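Appr-1-p processing domain protein (Thermus aquaticus Y51MC23, PDB 5M31) is of unknown function but belongs to the macro domain family, whose members share a compact fold of helices packed round a mixed beta sheet. Local coordinates at residues 97-100 with 101-105; 133-136 with 137-141; 58-62 with 63-67. One frame throughout, in Å; residues are numbered along the deposited sequence. Where two conformers were deposited one is given.

Interaction 1: 97-100 with 101-105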
loop_
_atom_site.group_PDB
_atom_site.type_symbol
_atom_site.label_atom_id
_atom_site.label_comp_id
_atom_site.label_asym_id
_atom_site.label_seq_id
_atom_site.Cartn_x
_atom_site.Cartn_y
_atom_site.Cartn_z
ATOM N N SER A 97 5.854 -12.076 3.399
ATOM C CA SER A 97 6.196 -10.655 3.589
ATOM C C SER A 97 7.322 -10.579 4.611
ATOM O O SER A 97 7.412 -11.422 5.507
ATOM C CB SER A 97 4.986 -9.863 4.090
ATOM O OG SER A 97 3.953 -9.779 3.121
ATOM N N ARG A 98 8.178 -9.589 4.503
ATOM C CA ARG A 98 9.302 -9.468 5.378
ATOM C C ARG A 98 9.334 -8.116 6.074
ATOM O O ARG A 98 9.131 -7.087 5.418
ATOM C CB ARG A 98 10.530 -9.535 4.510
ATOM C CG ARG A 98 11.760 -9.535 5.272
ATOM C CD ARG A 98 12.628 -10.652 4.756
ATOM N NE ARG A 98 13.842 -10.570 5.433
ATOM C CZ ARG A 98 14.892 -11.310 5.142
ATOM N NH1 ARG A 98 14.797 -12.274 4.234
ATOM N NH2 ARG A 98 15.972 -11.120 5.816
ATOM N N MET A 99 9.679 -8.126 7.356
ATOM C CA MET A 99 9.546 -6.880 8.162
ATOM C C MET A 99 10.443 -5.774 7.614
ATOM O O MET A 99 10.022 -4.620 7.495
ATOM C CB MET A 99 9.858 -7.169 9.632
ATOM C CG MET A 99 9.545 -6.024 10.584
ATOM S SD MET A 99 7.786 -5.666 10.657
ATOM C CE MET A 99 7.232 -6.917 11.792
ATOM N N GLU A 100 11.647 -6.140 7.188
ATOM C CA GLU A 100 12.580 -5.133 6.631
ATOM C C GLU A 100 11.986 -4.436 5.416
ATOM O O GLU A 100 12.161 -3.191 5.211
ATOM C CB GLU A 100 13.926 -5.799 6.264
ATOM C CG GLU A 100 14.815 -4.961 5.354
ATOM C CD GLU A 100 16.090 -5.678 4.961
ATOM O OE1 GLU A 100 16.669 -6.359 5.824
ATOM O OE2 GLU A 100 16.526 -5.525 3.802
ATOM N N TYR A 101 11.262 -5.169 4.603
ATOM C CA TYR A 101 10.720 -4.668 3.389
ATOM C C TYR A 101 9.519 -3.755 3.711
ATOM O O TYR A 101 9.306 -2.743 3.052
ATOM C CB TYR A 101 10.289 -5.807 2.487
ATOM C CG TYR A 101 11.425 -6.736 2.093
ATOM C CD1 TYR A 101 12.768 -6.417 2.329
ATOM C CD2 TYR A 101 11.152 -7.939 1.455
ATOM C CE1 TYR A 101 13.784 -7.281 1.908
ATOM C CE2 TYR A 101 12.150 -8.824 1.128
ATOM C CZ TYR A 101 13.462 -8.458 1.296
ATOM O OH TYR A 101 14.436 -9.370 0.915
ATOM N N VAL A 102 8.774 -4.091 4.751
ATOM C CA VAL A 102 7.662 -3.210 5.214
ATOM C C VAL A 102 8.263 -1.900 5.760
ATOM O O VAL A 102 7.747 -0.795 5.485
ATOM C CB VAL A 102 6.802 -3.957 6.265
ATOM C CG1 VAL A 102 5.802 -3.002 6.934
ATOM C CG2 VAL A 102 6.086 -5.098 5.566
ATOM N N GLU A 103 9.360 -2.005 6.499
ATOM C CA GLU A 103 9.997 -0.790 7.070
ATOM C C GLU A 103 10.455 0.147 5.973
ATOM O O GLU A 103 10.205 1.364 6.043
ATOM C CB GLU A 103 11.160 -1.132 7.965
ATOM C CG GLU A 103 10.746 -1.906 9.207
ATOM C CD GLU A 103 11.895 -2.633 9.898
ATOM O OE1 GLU A 103 13.034 -2.702 9.337
ATOM O OE2 GLU A 103 11.655 -3.132 11.030
ATOM N N GLU A 104 11.148 -0.402 4.970
ATOM C CA GLU A 104 11.653 0.417 3.872
ATOM C C GLU A 104 10.458 0.958 3.068
ATOM O O GLU A 104 10.480 2.105 2.620
ATOM C CB GLU A 104 12.575 -0.402 2.988
ATOM C CG GLU A 104 13.803 -0.871 3.740
ATOM C CD GLU A 104 14.867 -1.420 2.838
ATOM O OE1 GLU A 104 14.563 -1.648 1.643
ATOM O OE2 GLU A 104 16.011 -1.653 3.334
ATOM N N GLY A 105 9.408 0.138 2.894
ATOM C CA GLY A 105 8.220 0.583 2.185
ATOM C C GLY A 105 7.524 1.756 2.901
ATOM O O GLY A 105 6.983 2.685 2.235
HETATM O O HOH W 1 15.624 -4.310 1.570
#

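Interaction 2: 133-136 with 137-141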
loop_
_atom_site.group_PDB
_atom_site.type_symbol
_atom_site.label_atom_id
_atom_site.label_comp_id
_atom_site.label_asym_id
_atom_site.label_seq_id
_atom_site.Cartn_x
_atom_site.Cartn_y
_atom_site.Cartn_z
ATOM N N LEU A 133 3.209 -11.460 9.096
ATOM C CA LEU A 133 4.010 -10.740 10.048
ATOM C C LEU A 133 3.232 -10.480 11.334
ATOM O O LEU A 133 2.023 -10.435 11.309
ATOM C CB LEU A 133 4.450 -9.405 9.432
ATOM C CG LEU A 133 5.392 -9.511 8.251
ATOM C CD1 LEU A 133 5.559 -8.160 7.615
ATOM C CD2 LEU A 133 6.754 -10.005 8.718
ATOM N N PRO A 134 3.932 -10.238 12.449
ATOM C CA PRO A 134 3.242 -9.965 13.714
ATOM C C PRO A 134 2.639 -8.561 13.725
ATOM O O PRO A 134 3.361 -7.552 13.580
ATOM C CB PRO A 134 4.350 -10.119 14.772
ATOM C CG PRO A 134 5.617 -9.940 14.024
ATOM C CD PRO A 134 5.391 -10.383 12.628
ATOM N N TRP A 135 1.322 -8.497 13.875
ATOM C CA TRP A 135 0.608 -7.237 13.754
ATOM C C TRP A 135 1.033 -6.174 14.772
ATOM O O TRP A 135 1.238 -5.028 14.375
ATOM C CB TRP A 135 -0.886 -7.487 13.806
ATOM C CG TRP A 135 -1.762 -6.292 13.847
ATOM C CD1 TRP A 135 -2.717 -6.006 14.772
ATOM C CD2 TRP A 135 -1.774 -5.200 12.904
ATOM N NE1 TRP A 135 -3.341 -4.808 14.463
ATOM C CE2 TRP A 135 -2.794 -4.306 13.309
ATOM C CE3 TRP A 135 -1.041 -4.913 11.750
ATOM C CZ2 TRP A 135 -3.079 -3.124 12.603
ATOM C CZ3 TRP A 135 -1.308 -3.730 11.069
ATOM C CH2 TRP A 135 -2.337 -2.862 11.492
ATOM N N PRO A 136 1.292 -6.562 16.039
ATOM C CA PRO A 136 1.726 -5.516 16.989
ATOM C C PRO A 136 2.943 -4.717 16.504
ATOM O O PRO A 136 2.980 -3.500 16.637
ATOM C CB PRO A 136 2.064 -6.317 18.255
ATOM C CG PRO A 136 1.153 -7.501 18.213
ATOM C CD PRO A 136 0.882 -7.803 16.747
ATOM N N GLU A 137 3.909 -5.416 15.930
ATOM C CA GLU A 137 5.143 -4.805 15.467
ATOM C C GLU A 137 4.912 -4.009 14.211
ATOM O O GLU A 137 5.433 -2.893 14.083
ATOM C CB GLU A 137 6.198 -5.880 15.212
ATOM C CG GLU A 137 6.691 -6.584 16.490
ATOM C CD GLU A 137 7.637 -5.726 17.352
ATOM O OE1 GLU A 137 8.082 -4.622 16.911
ATOM O OE2 GLU A 137 7.958 -6.171 18.485
ATOM N N VAL A 138 4.089 -4.535 13.305
ATOM C CA VAL A 138 3.746 -3.791 12.069
ATOM C C VAL A 138 2.957 -2.539 12.436
ATOM O O VAL A 138 3.244 -1.445 11.911
ATOM C CB VAL A 138 2.996 -4.668 11.047
ATOM C CG1 VAL A 138 2.466 -3.835 9.890
ATOM C CG2 VAL A 138 3.925 -5.790 10.540
ATOM N N LYS A 139 1.940 -2.697 13.311
ATOM C CA LYS A 139 1.158 -1.542 13.774
ATOM C C LYS A 139 2.082 -0.462 14.358
ATOM O O LYS A 139 1.967 0.701 13.998
ATOM C CB LYS A 139 0.091 -1.968 14.811
ATOM C CG LYS A 139 -0.879 -0.853 15.215
ATOM C CD LYS A 139 -1.945 -1.372 16.194
ATOM C CE LYS A 139 -3.040 -0.343 16.426
ATOM N NZ LYS A 139 -4.294 -0.877 17.074
ATOM N N GLN A 140 3.063 -0.867 15.153
ATOM C CA GLN A 140 4.003 0.062 15.778
ATOM C C GLN A 140 4.800 0.839 14.730
ATOM O O GLN A 140 4.938 2.066 14.811
ATOM C CB GLN A 140 4.948 -0.698 16.687
ATOM C CG GLN A 140 5.795 0.185 17.601
ATOM C CD GLN A 140 7.107 0.622 16.967
ATOM O OE1 GLN A 140 7.544 1.773 17.130
ATOM N NE2 GLN A 140 7.773 -0.308 16.277
ATOM N N ARG A 141 5.292 0.127 13.721
ATOM C CA ARG A 141 6.047 0.760 12.648
ATOM C C ARG A 141 5.178 1.692 11.817
ATOM O O ARG A 141 5.647 2.730 11.342
ATOM C CB ARG A 141 6.680 -0.297 11.763
ATOM C CG ARG A 141 7.843 -0.976 12.467
ATOM C CD ARG A 141 8.154 -2.324 11.901
ATOM N NE ARG A 141 9.334 -2.918 12.555
ATOM C CZ ARG A 141 9.366 -3.348 13.815
ATOM N NH1 ARG A 141 8.311 -3.189 14.623
ATOM N NH2 ARG A 141 10.469 -3.921 14.285
HETATM O O HOH W 2 -5.025 -3.522 17.001
#

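Interaction 3: 58-62 with 63-67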
loop_
_atom_site.group_PDB
_atom_site.type_symbol
_atom_site.label_atom_id
_atom_site.label_comp_id
_atom_site.label_asym_id
_atom_site.label_seq_id
_atom_site.Cartn_x
_atom_site.Cartn_y
_atom_site.Cartn_z
ATOM N N LYS A 58 3.723 -3.728 -16.358
ATOM C CA LYS A 58 4.722 -3.056 -17.147
ATOM C C LYS A 58 5.857 -2.456 -16.305
ATOM O O LYS A 58 7.035 -2.602 -16.693
ATOM C CB LYS A 58 4.072 -1.986 -18.024
ATOM C CG LYS A 58 3.251 -2.592 -19.149
ATOM C CD LYS A 58 2.464 -1.521 -19.889
ATOM C CE LYS A 58 1.601 -2.113 -21.006
ATOM N NZ LYS A 58 2.415 -2.371 -22.236
ATOM N N ALA A 59 5.543 -1.915 -15.123
ATOM C CA ALA A 59 6.569 -1.324 -14.256
ATOM C C ALA A 59 7.501 -2.431 -13.742
ATOM O O ALA A 59 8.739 -2.274 -13.623
ATOM C CB ALA A 59 5.959 -0.602 -13.098
ATOM N N CYS A 60 6.907 -3.573 -13.433
ATOM C CA CYS A 60 7.764 -4.718 -13.013
ATOM C C CYS A 60 8.673 -5.183 -14.154
ATOM O O CYS A 60 9.812 -5.604 -13.911
ATOM C CB CYS A 60 6.922 -5.885 -12.493
ATOM S SG CYS A 60 6.112 -5.656 -10.884
ATOM N N GLU A 61 8.152 -5.248 -15.376
ATOM C CA GLU A 61 8.977 -5.668 -16.536
ATOM C C GLU A 61 10.167 -4.742 -16.722
ATOM O O GLU A 61 11.260 -5.185 -17.114
ATOM C CB GLU A 61 8.110 -5.746 -17.806
ATOM C CG GLU A 61 7.173 -6.958 -17.774
ATOM C CD GLU A 61 6.095 -6.991 -18.880
ATOM O OE1 GLU A 61 5.759 -5.936 -19.475
ATOM O OE2 GLU A 61 5.569 -8.114 -19.120
ATOM N N ARG A 62 9.979 -3.474 -16.384
ATOM C CA ARG A 62 11.039 -2.481 -16.456
ATOM C C ARG A 62 12.016 -2.517 -15.281
ATOM O O ARG A 62 13.000 -1.799 -15.310
ATOM C CB ARG A 62 10.457 -1.084 -16.530
ATOM C CG ARG A 62 9.669 -0.788 -17.772
ATOM C CD ARG A 62 9.399 0.713 -17.870
ATOM N NE ARG A 62 8.517 1.256 -16.819
ATOM C CZ ARG A 62 7.176 1.348 -16.902
ATOM N NH1 ARG A 62 6.514 0.883 -17.972
ATOM N NH2 ARG A 62 6.489 1.920 -15.922
ATOM N N GLY A 63 11.732 -3.290 -14.244
ATOM C CA GLY A 63 12.562 -3.303 -13.031
ATOM C C GLY A 63 12.316 -2.116 -12.100
ATOM O O GLY A 63 13.084 -1.884 -11.146
ATOM N N GLN A 64 11.170 -1.467 -12.278
ATOM C CA GLN A 64 10.879 -0.277 -11.548
ATOM C C GLN A 64 10.320 -0.550 -10.159
ATOM O O GLN A 64 10.267 0.363 -9.312
ATOM C CB GLN A 64 9.892 0.540 -12.380
ATOM C CG GLN A 64 9.434 1.863 -11.802
ATOM C CD GLN A 64 8.536 2.603 -12.786
ATOM O OE1 GLN A 64 8.482 2.262 -14.001
ATOM N NE2 GLN A 64 7.882 3.657 -12.303
ATOM N N VAL A 65 9.753 -1.738 -9.969
ATOM C CA VAL A 65 9.140 -2.098 -8.706
ATOM C C VAL A 65 10.106 -2.881 -7.854
ATOM O O VAL A 65 10.610 -3.921 -8.276
ATOM C CB VAL A 65 7.875 -2.913 -8.894
ATOM C CG1 VAL A 65 7.285 -3.269 -7.546
ATOM C CG2 VAL A 65 6.895 -2.148 -9.815
ATOM N N GLN A 66 10.514 -2.272 -6.755
ATOM C CA GLN A 66 11.541 -2.836 -5.890
ATOM C C GLN A 66 11.189 -2.579 -4.467
ATOM O O GLN A 66 10.371 -1.718 -4.149
ATOM C CB GLN A 66 12.894 -2.191 -6.188
ATOM C CG GLN A 66 13.304 -2.236 -7.638
ATOM C CD GLN A 66 14.483 -1.346 -7.901
ATOM O OE1 GLN A 66 14.367 -0.104 -7.904
ATOM N NE2 GLN A 66 15.631 -1.949 -8.066
ATOM N N ILE A 67 11.821 -3.336 -3.580
ATOM C CA ILE A 67 11.725 -3.060 -2.164
ATOM C C ILE A 67 12.134 -1.593 -1.879
ATOM O O ILE A 67 13.128 -1.085 -2.439
ATOM C CB ILE A 67 12.558 -4.089 -1.333
ATOM C CG1 ILE A 67 12.081 -5.532 -1.624
ATOM C CG2 ILE A 67 12.487 -3.757 0.134
ATOM C CD1 ILE A 67 10.599 -5.852 -1.412
HETATM O O HOH W 3 10.419 -4.734 -10.814
#

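Interaction 1: 97-100 with 101-105
Helix 99-116 begins here, with R98 at the N-cap position and its side chain packed on Y101. R98 CB lies over one face of the Y101 ring, 3.9 Å from the ring centroid, in a CH-pi contact. R98 CG stands anti to the backbone N (chi1 -175°), and the aliphatic chain runs on above the same ring. The guanidinium lies beyond the ring, its plane 22° from the ring plane, with Y101 OH over one of its faces. The R98 carbonyl starts the helix: its O takes V102 N at 3.1 Å and, weakly, Y101 N. In this macro domain the helix flanks the sheet. I67 packs on the ring face away from R98, and Y101 also touches K91. One turn on, in the conformer given for E100, E100 and E104 run side by side. In that copy, tentatively, their like charges come near, E100 OE2 to E104 OE2 3.9 Å, and water 1 may ease this by donating to E100 OE2 at 2.7 Å and to E104 OE1 at 2.9 Å. M99 CG meets E103 OE2 at 3.6 Å. That oxygen is salt-bridged to R141 of helix 135-146.

Interaction 2: 133-136 with 137-141
L133 packs its CB against V138 CG2 at 3.8 Å, just before helix 135-146 begins. The two side chains cross at about a right angle. L133 also touches V102 of helix 99-116, so this apolar pair belongs to the seam between the two helices. P134 is the N-cap residue. Its carbonyl O accepts V138 N at 3.1 Å, with the donor in the carbonyl plane, and takes a weak bond from E137 N. W135 follows in the first helical turn. Its CG is anti to the backbone N (chi1 173°), and the indole reaches forward over the next turn, beside V138 and K139. K139 CB sits over the face of the six-membered ring, 4.0 Å from the centroid and 9° off the ring normal, a CH-pi contact. V138 CG1 approaches W135 CZ3 obliquely at 4.0 Å. The extended K139 chain carries its CD past W135 NE1. Water 2 accepts from K139 NZ at 2.7 Å and weakly from W135 NE1. K139 NZ also forms a salt bridge with E158, to which W135 NE1 gives a weak hydrogen bond. P136 O accepts Q140 N. E137 OE1 uses its anti lone pair to take R141 NH1 at 2.7 Å, in the guanidinium plane. The same NH1 also bonds E137 O from above the carbonyl plane, on the face opposite R141 N. This helix lies in the beta-alpha-beta unit of strands 120-123 and 153-157. The chemistry divides by side: W135 and K139 join the helix to the end of the modelled chain, at E158, while E137 probably helps to position R141, whose NE pairs with E103. With carboxylates at both NH1 and NE, the R141 charge is probably well balanced and its guanidinium restrained from turning.

Interaction 3: 58-62 with 63-67
R62 and Q64 meet through the bend of one chain and the straightness of the other. R62 turns at chi3 (-66°), which folds its guanidinium back beside the helix. Q64 has CG anti to the backbone N and stays extended, which brings its amide alongside R62, pointing the same way. R62 grips Q64 OE1 side-on with two nitrogens. R62 NE donates at 3.0 Å to Q64 OE1, nearly in line with the amide C=O. R62 NH2 reaches Q64 OE1 at 2.8 Å, tilted from the amide plane. The oxygen lies close to the guanidinium plane for both bonds, although the guanidinium and amide planes are 45° apart. Two donors on one oxygen should limit rotation of the Q64 amide. K58 O and A59 CA lie over one face of the guanidinium, which thus rests against the last helical turn. The backbone itself turns at G63. A59 O accepts Q64 N at 2.9 Å. C60 O accepts G63 N at 3.0 Å, with the donor well above the carbonyl plane. Water 3 lies near C60 O and V65 O. On the inner side, V65 CG2 packs on A59 CB and on C60 SG, 3.7 Å from each. F71 of strand 71-74 lies against A59, Q64 and V65, and P88 of strand 83-88 also touches V65. The apolar contact therefore ties the helix end to the edge of the sheet. G63 has a positive phi (78°), a conformation that glycine adopts readily. With G63 N and Q64 N both bonded back into the last turn, this is a Schellman motif with V65 as the apolar residue beyond it, ending helix 50-61 and leading the chain toward strand 71-74 of the macro domain.

Overall arrangement
Along the chain of this macro domain interaction 3 comes first, then interaction 1, then interaction 2. Interaction 3 is at the end of helix 50-61, while interactions 1 and 2 are at the starts of helices 99-116 and 135-146. The centres of interactions 1 and 2 are about 11 Å apart. Their helices join through the E103-R141 salt bridge and through M99 packing on V138 and R141. Interaction 3 lies about 17 Å from interaction 1, centre to centre, and meets it through I67 against Y101 and E104. Interactions 2 and 3 do not touch: centres about 26 Å apart, nearest atoms about 11 Å. The start of helix 99-116 lies between the other two contacts and touches both.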